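Local coordinates for ESX secretion system protein EccC (Thermomonospora curvata, PDB 4NH0), which forms part of the ESX (type VII) secretion machinery that exports EsxA and EsxB, and has weak intrinsic ATPase activity in its cytoplasmic domain, at residues A[336-342]-A[417-423]; A[319-323]-A[520-524]. All coordinates share one frame; numbering follows the deposited sequence.

How the contacts relate
After the first strands of the sheet, the chain enters helix 317-329, whose residues 319-323 form one side of contact 2. The next strand, 337-343, gives residues 336-342 to contact 1. After strand 359-364 and helices 371-394 and 400-410, strand 418-424 returns beside it, and contact 1 closes a loop of 74 residues. The chain adds further strands of the same sheet before residues 520-524 come back to the helix. Contact 2 thus closes a longer loop, and contact 1 is nested inside it. Contact 1 joins two neighbouring strands; contact 2 ties the helix of the predicted P-loop to the chain following strand 518-520. Their centres are about 17 Å apart, and Leu-321 packs on Val-422 between them.

Contact 1 (A[336-342]-A[417-423])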
# COMPACT_ATOMS: atom_id res chain seq x y z
N VAL A 336 17.71 -0.59 -41.62
CA VAL A 336 19.07 -0.07 -41.54
C VAL A 336 19.15 1.33 -40.93
O VAL A 336 20.24 1.87 -40.77
CB VAL A 336 19.73 -0.02 -42.94
CG1 VAL A 336 19.85 -1.41 -43.51
CG2 VAL A 336 18.93 0.88 -43.86
N LEU A 337 18.00 1.90 -40.58
CA LEU A 337 17.98 3.25 -40.02
C LEU A 337 16.78 3.50 -39.11
O LEU A 337 15.63 3.32 -39.51
CB LEU A 337 18.00 4.29 -41.14
CG LEU A 337 17.99 5.75 -40.71
CD1 LEU A 337 19.19 6.04 -39.82
CD2 LEU A 337 17.99 6.66 -41.92
N ASN A 338 17.06 3.92 -37.88
CA ASN A 338 16.01 4.30 -36.94
C ASN A 338 16.23 5.70 -36.38
O ASN A 338 17.36 6.15 -36.25
CB ASN A 338 15.94 3.29 -35.79
CG ASN A 338 15.29 1.98 -36.20
OD1 ASN A 338 14.67 1.89 -37.26
ND2 ASN A 338 15.42 0.97 -35.35
N PHE A 339 15.14 6.39 -36.06
CA PHE A 339 15.21 7.76 -35.58
C PHE A 339 14.79 7.91 -34.13
O PHE A 339 13.93 7.18 -33.64
CB PHE A 339 14.34 8.68 -36.44
CG PHE A 339 14.80 8.82 -37.86
CD1 PHE A 339 15.90 9.60 -38.17
CD2 PHE A 339 14.13 8.18 -38.88
CE1 PHE A 339 16.32 9.74 -39.48
CE2 PHE A 339 14.55 8.31 -40.19
CZ PHE A 339 15.65 9.09 -40.49
N VAL A 340 15.41 8.86 -33.44
CA VAL A 340 14.94 9.32 -32.14
C VAL A 340 14.77 10.83 -32.22
O VAL A 340 15.74 11.58 -32.12
CB VAL A 340 15.90 8.95 -31.00
CG1 VAL A 340 15.40 9.53 -29.69
CG2 VAL A 340 16.05 7.45 -30.90
N LEU A 341 13.53 11.27 -32.41
CA LEU A 341 13.25 12.68 -32.63
C LEU A 341 12.89 13.38 -31.32
O LEU A 341 11.88 13.06 -30.69
CB LEU A 341 12.12 12.83 -33.65
CG LEU A 341 12.36 12.03 -34.92
CD1 LEU A 341 11.18 12.14 -35.88
CD2 LEU A 341 13.65 12.47 -35.60
N VAL A 342 13.73 14.33 -30.91
CA VAL A 342 13.57 14.99 -29.63
C VAL A 342 13.48 16.51 -29.76
O VAL A 342 14.31 17.13 -30.42
CB VAL A 342 14.74 14.65 -28.68
CG1 VAL A 342 14.56 15.33 -27.34
CG2 VAL A 342 14.86 13.14 -28.51
N PRO A 417 20.23 -1.43 -37.09
CA PRO A 417 20.20 -0.16 -37.82
C PRO A 417 21.01 0.93 -37.13
O PRO A 417 21.14 0.91 -35.91
CB PRO A 417 18.71 0.19 -37.83
CG PRO A 417 18.20 -0.40 -36.57
CD PRO A 417 18.95 -1.69 -36.40
N THR A 418 21.55 1.86 -37.91
CA THR A 418 22.21 3.02 -37.33
C THR A 418 21.15 3.90 -36.68
O THR A 418 20.02 3.98 -37.16
CB THR A 418 22.99 3.83 -38.37
OG1 THR A 418 22.12 4.22 -39.44
CG2 THR A 418 24.14 3.01 -38.93
N LEU A 419 21.51 4.57 -35.59
CA LEU A 419 20.56 5.41 -34.88
C LEU A 419 20.85 6.88 -35.11
O LEU A 419 21.94 7.36 -34.82
CB LEU A 419 20.58 5.09 -33.38
CG LEU A 419 19.49 5.78 -32.57
CD1 LEU A 419 18.12 5.39 -33.09
CD2 LEU A 419 19.62 5.45 -31.09
N PHE A 420 19.85 7.60 -35.62
CA PHE A 420 19.98 9.03 -35.83
C PHE A 420 19.18 9.78 -34.76
O PHE A 420 17.96 9.65 -34.69
CB PHE A 420 19.49 9.43 -37.22
CG PHE A 420 19.90 10.81 -37.64
CD1 PHE A 420 20.97 11.45 -37.02
CD2 PHE A 420 19.22 11.48 -38.64
CE1 PHE A 420 21.34 12.73 -37.39
CE2 PHE A 420 19.59 12.76 -39.02
CZ PHE A 420 20.65 13.38 -38.39
N ILE A 421 19.88 10.55 -33.94
CA ILE A 421 19.23 11.29 -32.87
C ILE A 421 19.16 12.78 -33.18
O ILE A 421 20.19 13.44 -33.34
CB ILE A 421 19.96 11.09 -31.53
CG1 ILE A 421 20.09 9.60 -31.22
CG2 ILE A 421 19.23 11.81 -30.41
CD1 ILE A 421 20.83 9.31 -29.94
N VAL A 422 17.95 13.30 -33.27
CA VAL A 422 17.73 14.71 -33.55
C VAL A 422 17.17 15.43 -32.33
O VAL A 422 15.99 15.31 -32.02
CB VAL A 422 16.77 14.91 -34.74
CG1 VAL A 422 16.70 16.37 -35.13
CG2 VAL A 422 17.22 14.07 -35.92
N LEU A 423 18.03 16.17 -31.64
CA LEU A 423 17.62 16.89 -30.44
C LEU A 423 17.52 18.38 -30.72
O LEU A 423 18.54 19.05 -30.90
CB LEU A 423 18.59 16.62 -29.29
CG LEU A 423 18.08 16.76 -27.85
CD1 LEU A 423 19.04 16.09 -26.89
CD2 LEU A 423 17.88 18.21 -27.45
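Asn-338 uses both its backbone N and O in the hydrogen-bond ladder with strand 418-424. Its N gives to Thr-418 O at 3.0 Å. Its O takes Phe-420 N at 2.9 Å, both almost straight. Val-340 repeats the pattern: its N gives to Phe-420 O and its O accepts from Val-422 N. Val-342 N then gives to Val-422 O. This alternation marks a parallel pair. At the start, Val-336 O accepts from Thr-418 N at 3.1 Å, with the donor well above the carbonyl plane, and weakly from Thr-418 OG1. The torsions of Phe-339 (CG anti to the carbonyl carbon, chi1 -66°) and Phe-420 (CG anti to the backbone N, chi1 -165°) bring their ring edges together, CE1 to CD2 at 3.5 Å. On the other face of the sheet, Val-340 CG2 rests on Leu-419 CD1 at 3.7 Å. The alternate polar groups of 336-342 turn outward: the backbones of Phe-339 and Leu-341 bond to strand 359-364 and His-358 just before it. Strand 452-458 lies beyond 417-423. Helix 317-329 covers the face of Phe-339 and Phe-420, and helix 371-394 the face of Leu-419 and Val-342, as in an alpha/beta P-loop ATPase core.

Contact 2 (A[319-323]-A[520-524]); sequences ELLRT and AAYVS
Glu-319 lays its carboxylate against the backbone of Val-523 and Ser-524, in the loop after strand 518-520. It stands in the first turn of helix 317-329, which starts within the predicted ATP-binding P-loop (Walker A motif) of the first FtsK domain. Its CG is anti to the backbone N (chi1 -176°), and a bend at chi2 carries the acid group across to the returning chain. OE2 is met nearly along its C-O axis by Val-523 N at 3.1 Å, in a nearly straight bond. Ser-524 N adds a weak bond to OE2. Ser-524 OG gives to OE1 at 2.9 Å, on the syn lone pair. Both oxygens are therefore held, which should limit rotation of the carboxylate. CG2 of Val-523 lies beside Glu-319 OE2 and near Thr-323 OG1. Three residues before Val-523, Ala-520 CB is touched by Leu-320 CD1 at 3.9 Å.

Arg-322 also faces Val-523, through its CB. Its guanidinium is engaged by other parts of the fold: NH1 bonds to Thr-349 O, and Phe-576 gives it a cation-pi partner. Leu-251 of helix 251-254 covers Thr-323 and Val-523, while the backbone of Ala-520 pairs with Gly-504. The contact thus joins the P-loop helix to the chain leaving strand 518-520, which lies between strands 279-284 and 505-510. On the helix itself, Glu-319 O accepts from both Thr-323 N and, at 2.8 Å, Thr-323 OG1, which approach from opposite faces of the carbonyl plane.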
# COMPACT_ATOMS: atom_id res chain seq x y z
N GLU A 319 11.62 23.38 -40.61
CA GLU A 319 11.35 22.79 -41.92
C GLU A 319 12.55 22.02 -42.45
O GLU A 319 12.39 21.03 -43.17
CB GLU A 319 10.94 23.88 -42.92
CG GLU A 319 10.54 23.36 -44.29
CD GLU A 319 9.27 22.53 -44.25
OE1 GLU A 319 8.49 22.68 -43.29
OE2 GLU A 319 9.05 21.74 -45.19
N LEU A 320 13.75 22.47 -42.11
CA LEU A 320 14.97 21.79 -42.53
C LEU A 320 15.07 20.41 -41.89
O LEU A 320 15.42 19.44 -42.56
CB LEU A 320 16.20 22.62 -42.18
CG LEU A 320 17.54 21.96 -42.50
CD1 LEU A 320 17.62 21.63 -43.98
CD2 LEU A 320 18.70 22.85 -42.09
N LEU A 321 14.77 20.34 -40.60
CA LEU A 321 14.84 19.09 -39.86
C LEU A 321 13.84 18.07 -40.39
O LEU A 321 14.11 16.87 -40.41
CB LEU A 321 14.61 19.33 -38.37
CG LEU A 321 15.67 20.19 -37.67
CD1 LEU A 321 15.29 20.44 -36.22
CD2 LEU A 321 17.03 19.53 -37.77
N ARG A 322 12.67 18.55 -40.81
CA ARG A 322 11.66 17.68 -41.40
C ARG A 322 12.15 17.13 -42.73
O ARG A 322 11.99 15.94 -43.02
CB ARG A 322 10.35 18.44 -41.61
CG ARG A 322 9.72 18.95 -40.33
CD ARG A 322 8.49 19.79 -40.61
NE ARG A 322 7.47 19.04 -41.33
CZ ARG A 322 6.49 18.36 -40.74
NH1 ARG A 322 6.41 18.31 -39.42
NH2 ARG A 322 5.60 17.71 -41.48
N THR A 323 12.76 17.99 -43.53
CA THR A 323 13.24 17.62 -44.85
C THR A 323 14.36 16.58 -44.76
O THR A 323 14.39 15.63 -45.53
CB THR A 323 13.75 18.84 -45.63
OG1 THR A 323 12.73 19.85 -45.64
CG2 THR A 323 14.09 18.47 -47.06
N ALA A 520 17.43 25.32 -48.71
CA ALA A 520 16.78 24.06 -48.38
C ALA A 520 15.51 23.82 -49.19
O ALA A 520 14.80 24.76 -49.54
CB ALA A 520 16.47 24.00 -46.90
N ALA A 521 15.25 22.56 -49.49
CA ALA A 521 14.01 22.16 -50.14
C ALA A 521 12.89 22.10 -49.12
O ALA A 521 13.14 22.12 -47.91
CB ALA A 521 14.18 20.83 -50.85
N TYR A 522 11.65 22.01 -49.59
CA TYR A 522 10.51 21.93 -48.68
C TYR A 522 9.72 20.64 -48.89
O TYR A 522 9.81 20.01 -49.93
CB TYR A 522 9.60 23.14 -48.86
CG TYR A 522 8.96 23.26 -50.22
CD1 TYR A 522 7.72 22.68 -50.49
CD2 TYR A 522 9.58 23.97 -51.25
CE1 TYR A 522 7.13 22.79 -51.73
CE2 TYR A 522 9.00 24.08 -52.49
CZ TYR A 522 7.77 23.49 -52.73
OH TYR A 522 7.19 23.61 -53.97
N VAL A 523 8.95 20.27 -47.87
CA VAL A 523 8.14 19.06 -47.92
C VAL A 523 6.72 19.35 -47.43
O VAL A 523 5.85 18.48 -47.48
CB VAL A 523 8.75 17.93 -47.08
CG1 VAL A 523 10.04 17.43 -47.70
CG2 VAL A 523 8.98 18.40 -45.65
N SER A 524 6.50 20.57 -46.95
CA SER A 524 5.22 20.95 -46.38
C SER A 524 4.34 21.68 -47.39
O SER A 524 3.47 22.46 -47.02
CB SER A 524 5.43 21.82 -45.14
OG SER A 524 6.21 21.15 -44.17